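Local atomic coordinates of extracellular solute-binding protein family 1 (PDB entry 4OVJ), a protein that probably binds a solute outside the cell and delivers it to an ABC transporter. Residues I142-A147 against M271-A276; Y263-Q268 against A350-E355. All coordinates share one frame; numbering follows the deposited sequence.

Contact 1 (I142-A147 against M271-A276); sequences IYDEAA and MTRSLA
Segment 142-147 leaves a strand and enters a helix beside the start of strand 275-278. The two strands pair antiparallel in the mixed sheet of a periplasmic-binding-protein fold. Ile-142 comes first, still on the strand. Its CG2 is anti to the backbone N and crosses Leu-275 CD1 obliquely at 4.0 Å. Both side chains also touch Leu-267 of helix 263-269. Tyr-143 and Ala-276 form the hydrogen-bonded pair. Tyr-143 N donates to Ala-276 O, and Ala-276 N donates to Tyr-143 O; both bonds are 2.9 Å and nearly straight. The Tyr-143 ring takes the crowded chi1 position, 68°, between the backbone N and the carbonyl carbon. This lays one ring face over Ala-276, whose CB is 3.5 Å from Tyr-143 CZ. Tyr-153 and Phe-148 also meet this ring edge-to-face. Asp-144 pairs with Leu-275 without backbone bonds between them, and it is the N-cap of helix 145-149. Its CG is anti to the backbone N, chi1 178°, and its two oxygens do different work. Asp-144 OD1 accepts the capping bond from Ala-147 N at 2.9 Å, met from above the carboxylate plane. Asp-144 OD2 uses its anti lone pair for a salt bridge with Arg-273 NH1, 2.8 Å away. The carboxylate and guanidinium planes stand 77° apart. Asp-255 also pairs with Arg-273 NH1, so two acids share this positive charge. Glu-145 N, at the first turn of the helix, donates to Ser-274 O at 3.2 Å. Water 1 bridges Ala-146 N and the same carbonyl. The Glu-145 side chain passes alongside Ala-276, with CG just 3.2 Å from Ala-276 CB.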
loop_
_atom_site.group_PDB
_atom_site.type_symbol
_atom_site.label_atom_id
_atom_site.label_comp_id
_atom_site.label_asym_id
_atom_site.label_seq_id
_atom_site.Cartn_x
_atom_site.Cartn_y
_atom_site.Cartn_z
ATOM N N ILE A 142 -11.372 -8.607 3.341
ATOM C CA ILE A 142 -11.052 -9.600 4.357
ATOM C C ILE A 142 -12.388 -10.024 4.940
ATOM O O ILE A 142 -13.138 -9.203 5.474
ATOM C CB ILE A 142 -10.144 -9.036 5.457
ATOM C CG1 ILE A 142 -8.919 -8.348 4.839
ATOM C CG2 ILE A 142 -9.732 -10.153 6.401
ATOM C CD1 ILE A 142 -7.939 -7.772 5.831
ATOM N N TYR A 143 -12.713 -11.301 4.812
ATOM C CA TYR A 143 -14.058 -11.750 5.151
ATOM C C TYR A 143 -14.079 -13.056 5.956
ATOM O O TYR A 143 -13.173 -13.886 5.869
ATOM C CB TYR A 143 -14.932 -11.869 3.894
ATOM C CG TYR A 143 -14.528 -12.976 2.947
ATOM C CD1 TYR A 143 -13.500 -12.804 2.029
ATOM C CD2 TYR A 143 -15.174 -14.201 2.971
ATOM C CE1 TYR A 143 -13.125 -13.825 1.167
ATOM C CE2 TYR A 143 -14.807 -15.223 2.117
ATOM C CZ TYR A 143 -13.779 -15.027 1.215
ATOM O OH TYR A 143 -13.398 -16.047 0.392
ATOM N N ASP A 144 -15.127 -13.190 6.761
ATOM C CA ASP A 144 -15.405 -14.404 7.514
ATOM C C ASP A 144 -15.890 -15.474 6.526
ATOM O O ASP A 144 -17.000 -15.389 5.978
ATOM C CB ASP A 144 -16.458 -14.071 8.576
ATOM C CG ASP A 144 -16.893 -15.265 9.413
ATOM O OD1 ASP A 144 -16.866 -16.409 8.938
ATOM O OD2 ASP A 144 -17.333 -15.036 10.551
ATOM N N GLU A 145 -15.037 -16.458 6.279
ATOM C CA GLU A 145 -15.334 -17.510 5.313
ATOM C C GLU A 145 -16.652 -18.207 5.578
ATOM O O GLU A 145 -17.470 -18.369 4.675
ATOM C CB GLU A 145 -14.257 -18.576 5.354
ATOM C CG GLU A 145 -13.058 -18.289 4.518
ATOM C CD GLU A 145 -12.316 -19.571 4.195
ATOM O OE1 GLU A 145 -11.979 -20.305 5.154
ATOM O OE2 GLU A 145 -12.097 -19.846 2.991
ATOM N N ALA A 146 -16.847 -18.652 6.813
ATOM C CA ALA A 146 -18.043 -19.398 7.143
ATOM C C ALA A 146 -19.299 -18.549 7.025
ATOM O O ALA A 146 -20.326 -19.040 6.557
ATOM C CB ALA A 146 -17.935 -20.016 8.535
ATOM N N ALA A 147 -19.226 -17.275 7.401
ATOM C CA ALA A 147 -20.383 -16.402 7.264
ATOM C C ALA A 147 -20.780 -16.203 5.799
ATOM O O ALA A 147 -21.950 -16.276 5.449
ATOM C CB ALA A 147 -20.136 -15.052 7.913
HETATM N N MSE A 271 -9.169 -13.314 16.547
HETATM C CA MSE A 271 -10.397 -14.101 16.461
HETATM C C MSE A 271 -10.145 -15.481 15.956
HETATM O O MSE A 271 -9.250 -15.697 15.158
HETATM C CB MSE A 271 -11.417 -13.399 15.562
HETATM C CG MSE A 271 -10.958 -13.263 14.101
HETATM SE SE MSE A 271 -11.961 -11.870 13.129
HETATM C CE MSE A 271 -11.208 -10.243 13.943
ATOM N N THR A 272 -10.946 -16.442 16.410
ATOM C CA THR A 272 -10.746 -17.823 15.991
ATOM C C THR A 272 -11.407 -18.153 14.650
ATOM O O THR A 272 -11.024 -19.118 14.000
ATOM C CB THR A 272 -11.227 -18.816 17.056
ATOM O OG1 THR A 272 -12.462 -18.362 17.590
ATOM C CG2 THR A 272 -10.206 -18.908 18.175
ATOM N N ARG A 273 -12.396 -17.374 14.238
ATOM C CA ARG A 273 -13.043 -17.606 12.954
ATOM C C ARG A 273 -12.064 -17.382 11.823
ATOM O O ARG A 273 -11.275 -16.439 11.841
ATOM C CB ARG A 273 -14.267 -16.712 12.783
ATOM C CG ARG A 273 -13.987 -15.217 12.838
ATOM C CD ARG A 273 -15.309 -14.520 12.809
ATOM N NE ARG A 273 -15.204 -13.089 13.031
ATOM C CZ ARG A 273 -16.057 -12.191 12.553
ATOM N NH1 ARG A 273 -17.062 -12.558 11.784
ATOM N NH2 ARG A 273 -15.909 -10.912 12.858
ATOM N N SER A 274 -12.106 -18.281 10.853
ATOM C CA SER A 274 -11.170 -18.242 9.740
ATOM C C SER A 274 -11.504 -17.123 8.774
ATOM O O SER A 274 -12.640 -16.994 8.311
ATOM C CB SER A 274 -11.192 -19.571 9.004
ATOM O OG SER A 274 -10.811 -20.600 9.886
ATOM N N LEU A 275 -10.487 -16.324 8.466
ATOM C CA LEU A 275 -10.621 -15.230 7.514
ATOM C C LEU A 275 -10.014 -15.589 6.166
ATOM O O LEU A 275 -9.022 -16.320 6.081
ATOM C CB LEU A 275 -9.932 -13.989 8.053
ATOM C CG LEU A 275 -10.406 -13.507 9.416
ATOM C CD1 LEU A 275 -9.700 -12.201 9.787
ATOM C CD2 LEU A 275 -11.920 -13.335 9.455
ATOM N N ALA A 276 -10.645 -15.095 5.119
ATOM C CA ALA A 276 -10.168 -15.276 3.756
ATOM C C ALA A 276 -10.128 -13.915 3.074
ATOM O O ALA A 276 -10.640 -12.924 3.596
ATOM C CB ALA A 276 -11.061 -16.237 2.997
HETATM O O HOH W 1 -14.924 -18.443 9.074
#

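Contact 2 (Y263-Q268 against A350-E355)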
loop_
_atom_site.group_PDB
_atom_site.type_symbol
_atom_site.label_atom_id
_atom_site.label_comp_id
_atom_site.label_asym_id
_atom_site.label_seq_id
_atom_site.Cartn_x
_atom_site.Cartn_y
_atom_site.Cartn_z
ATOM N N TYR A 263 -3.400 -6.098 7.085
ATOM C CA TYR A 263 -4.175 -6.230 8.307
ATOM C C TYR A 263 -4.656 -7.648 8.586
ATOM O O TYR A 263 -5.098 -7.920 9.702
ATOM C CB TYR A 263 -5.380 -5.278 8.309
ATOM C CG TYR A 263 -5.020 -3.854 8.627
ATOM C CD1 TYR A 263 -4.560 -3.503 9.891
ATOM C CD2 TYR A 263 -5.161 -2.851 7.683
ATOM C CE1 TYR A 263 -4.234 -2.198 10.199
ATOM C CE2 TYR A 263 -4.829 -1.535 7.982
ATOM C CZ TYR A 263 -4.366 -1.221 9.243
ATOM O OH TYR A 263 -4.048 0.073 9.574
ATOM N N VAL A 264 -4.590 -8.557 7.604
ATOM C CA VAL A 264 -5.120 -9.896 7.848
ATOM C C VAL A 264 -4.397 -10.600 9.001
ATOM O O VAL A 264 -5.028 -11.347 9.743
ATOM C CB VAL A 264 -5.164 -10.794 6.587
ATOM C CG1 VAL A 264 -3.775 -11.183 6.136
ATOM C CG2 VAL A 264 -5.996 -12.051 6.850
ATOM N N VAL A 265 -3.097 -10.358 9.167
ATOM C CA VAL A 265 -2.356 -11.028 10.241
ATOM C C VAL A 265 -2.878 -10.560 11.597
ATOM O O VAL A 265 -3.205 -11.381 12.455
ATOM C CB VAL A 265 -0.836 -10.787 10.135
ATOM C CG1 VAL A 265 -0.124 -11.210 11.416
ATOM C CG2 VAL A 265 -0.286 -11.525 8.925
ATOM N N SER A 266 -2.972 -9.245 11.773
ATOM C CA SER A 266 -3.510 -8.662 13.005
ATOM C C SER A 266 -4.942 -9.103 13.273
ATOM O O SER A 266 -5.265 -9.511 14.379
ATOM C CB SER A 266 -3.473 -7.129 12.958
ATOM O OG SER A 266 -2.146 -6.670 12.871
ATOM N N LEU A 267 -5.801 -9.000 12.266
ATOM C CA LEU A 267 -7.198 -9.390 12.428
ATOM C C LEU A 267 -7.317 -10.852 12.801
ATOM O O LEU A 267 -8.051 -11.208 13.713
ATOM C CB LEU A 267 -8.005 -9.128 11.161
ATOM C CG LEU A 267 -8.290 -7.661 10.914
ATOM C CD1 LEU A 267 -8.754 -7.479 9.484
ATOM C CD2 LEU A 267 -9.320 -7.100 11.901
ATOM N N GLN A 268 -6.593 -11.712 12.105
ATOM C CA GLN A 268 -6.723 -13.135 12.372
ATOM C C GLN A 268 -6.256 -13.498 13.780
ATOM O O GLN A 268 -6.813 -14.403 14.395
ATOM C CB GLN A 268 -5.976 -13.974 11.334
ATOM C CG GLN A 268 -6.223 -15.469 11.461
ATOM C CD GLN A 268 -7.660 -15.867 11.160
ATOM O OE1 GLN A 268 -8.001 -16.150 10.012
ATOM N NE2 GLN A 268 -8.509 -15.880 12.185
ATOM N N ALA A 350 -0.148 -19.264 8.286
ATOM C CA ALA A 350 -1.302 -19.390 7.387
ATOM C C ALA A 350 -1.839 -18.034 6.888
ATOM O O ALA A 350 -2.097 -17.885 5.699
ATOM C CB ALA A 350 -2.422 -20.219 8.033
ATOM N N PRO A 351 -2.018 -17.045 7.787
ATOM C CA PRO A 351 -2.494 -15.750 7.280
ATOM C C PRO A 351 -1.497 -15.069 6.336
ATOM O O PRO A 351 -1.916 -14.426 5.368
ATOM C CB PRO A 351 -2.723 -14.912 8.547
ATOM C CG PRO A 351 -2.725 -15.873 9.679
ATOM C CD PRO A 351 -2.017 -17.118 9.258
ATOM N N GLU A 352 -0.199 -15.210 6.608
ATOM C CA GLU A 352 0.829 -14.673 5.717
ATOM C C GLU A 352 0.764 -15.346 4.336
ATOM O O GLU A 352 0.831 -14.669 3.320
ATOM C CB GLU A 352 2.223 -14.805 6.345
ATOM C CG GLU A 352 2.374 -13.964 7.609
ATOM C CD GLU A 352 3.648 -14.220 8.404
ATOM O OE1 GLU A 352 4.269 -15.291 8.270
ATOM O OE2 GLU A 352 4.029 -13.332 9.196
ATOM N N LYS A 353 0.627 -16.669 4.306
ATOM C CA LYS A 353 0.476 -17.394 3.042
ATOM C C LYS A 353 -0.714 -16.859 2.248
ATOM O O LYS A 353 -0.617 -16.639 1.041
ATOM C CB LYS A 353 0.293 -18.897 3.284
ATOM C CG LYS A 353 1.525 -19.606 3.824
ATOM C CD LYS A 353 1.321 -21.116 3.875
ATOM C CE LYS A 353 2.285 -21.783 4.846
ATOM N NZ LYS A 353 3.700 -21.433 4.557
ATOM N N ALA A 354 -1.830 -16.639 2.940
ATOM C CA ALA A 354 -3.036 -16.110 2.318
ATOM C C ALA A 354 -2.779 -14.737 1.708
ATOM O O ALA A 354 -3.221 -14.469 0.601
ATOM C CB ALA A 354 -4.171 -16.028 3.327
ATOM N N GLU A 355 -2.070 -13.883 2.441
ATOM C CA GLU A 355 -1.689 -12.558 1.952
ATOM C C GLU A 355 -0.882 -12.668 0.679
ATOM O O GLU A 355 -1.103 -11.921 -0.258
ATOM C CB GLU A 355 -0.752 -11.855 2.921
ATOM C CG GLU A 355 -1.352 -11.048 4.022
ATOM C CD GLU A 355 -0.288 -10.182 4.668
ATOM O OE1 GLU A 355 -0.097 -9.029 4.227
ATOM O OE2 GLU A 355 0.404 -10.678 5.561
#
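The pyrrolidine ring of Pro-351 meets helix 263-269 through CB and CG, and aliphatic atoms face it there. Pro-351 CG, at one corner of the ring, lies 3.9 Å from Gln-268 CG. Pro-351 CB meets Val-265 CG2 at 4.2 Å. The Gln-268 chain crosses the proline at about a right angle. Its CG is anti to the backbone N, chi1 -173°, and the chain then bends at chi2, 66°. The methylene part thus touches the proline, while the flat amide serves other partners. Gln-268 OE1 accepts from Leu-275 N, and Gln-268 NE2 donates to Arg-273 O. These bonds hold both ends of the amide and fix its rotation.

This is plain helix-helix packing within the solute-binding-protein fold. The short segments run roughly antiparallel, at 150°, with axes 8.9 Å apart at closest approach. No hydrogen bond joins them. Val-264 and Glu-355 slide past each other in opposite directions. Val-264 CG1 sits in the crowded position between the backbone N and the carbonyl carbon, and it comes within 3.2 Å of Glu-355 CG, a tight fit. Leu-277 of strand 275-278 also touches Val-264, while Leu-329 touches Glu-355. One turn nearer the start of helix 350-365, Val-265 CG2 lies beside the aliphatic part of Glu-352, 3.8 Å from CG. The Glu-352 carboxylate turns back on its own helix start, where OE1 accepts from Ser-349 N. Val-265 CG2 also approaches Glu-355 OE2 at 3.5 Å.

How the contacts relate
From the N terminus, the chain first reaches 142-147, at the end of strand 128-144. Much further on it forms helix 263-269, the first half of contact 2. Strand 275-278 follows directly, and its start closes contact 1 over a loop of 123 intervening residues. Helix 350-365 comes later and closes contact 2 over 81. The segments alternate, so the two loops cross. Their centres lie about 11 Å apart. Helix 263-269 touches both contacts. Together they tie the sheet edge at 275-278 to helix 263-269, and that helix to helix 350-365.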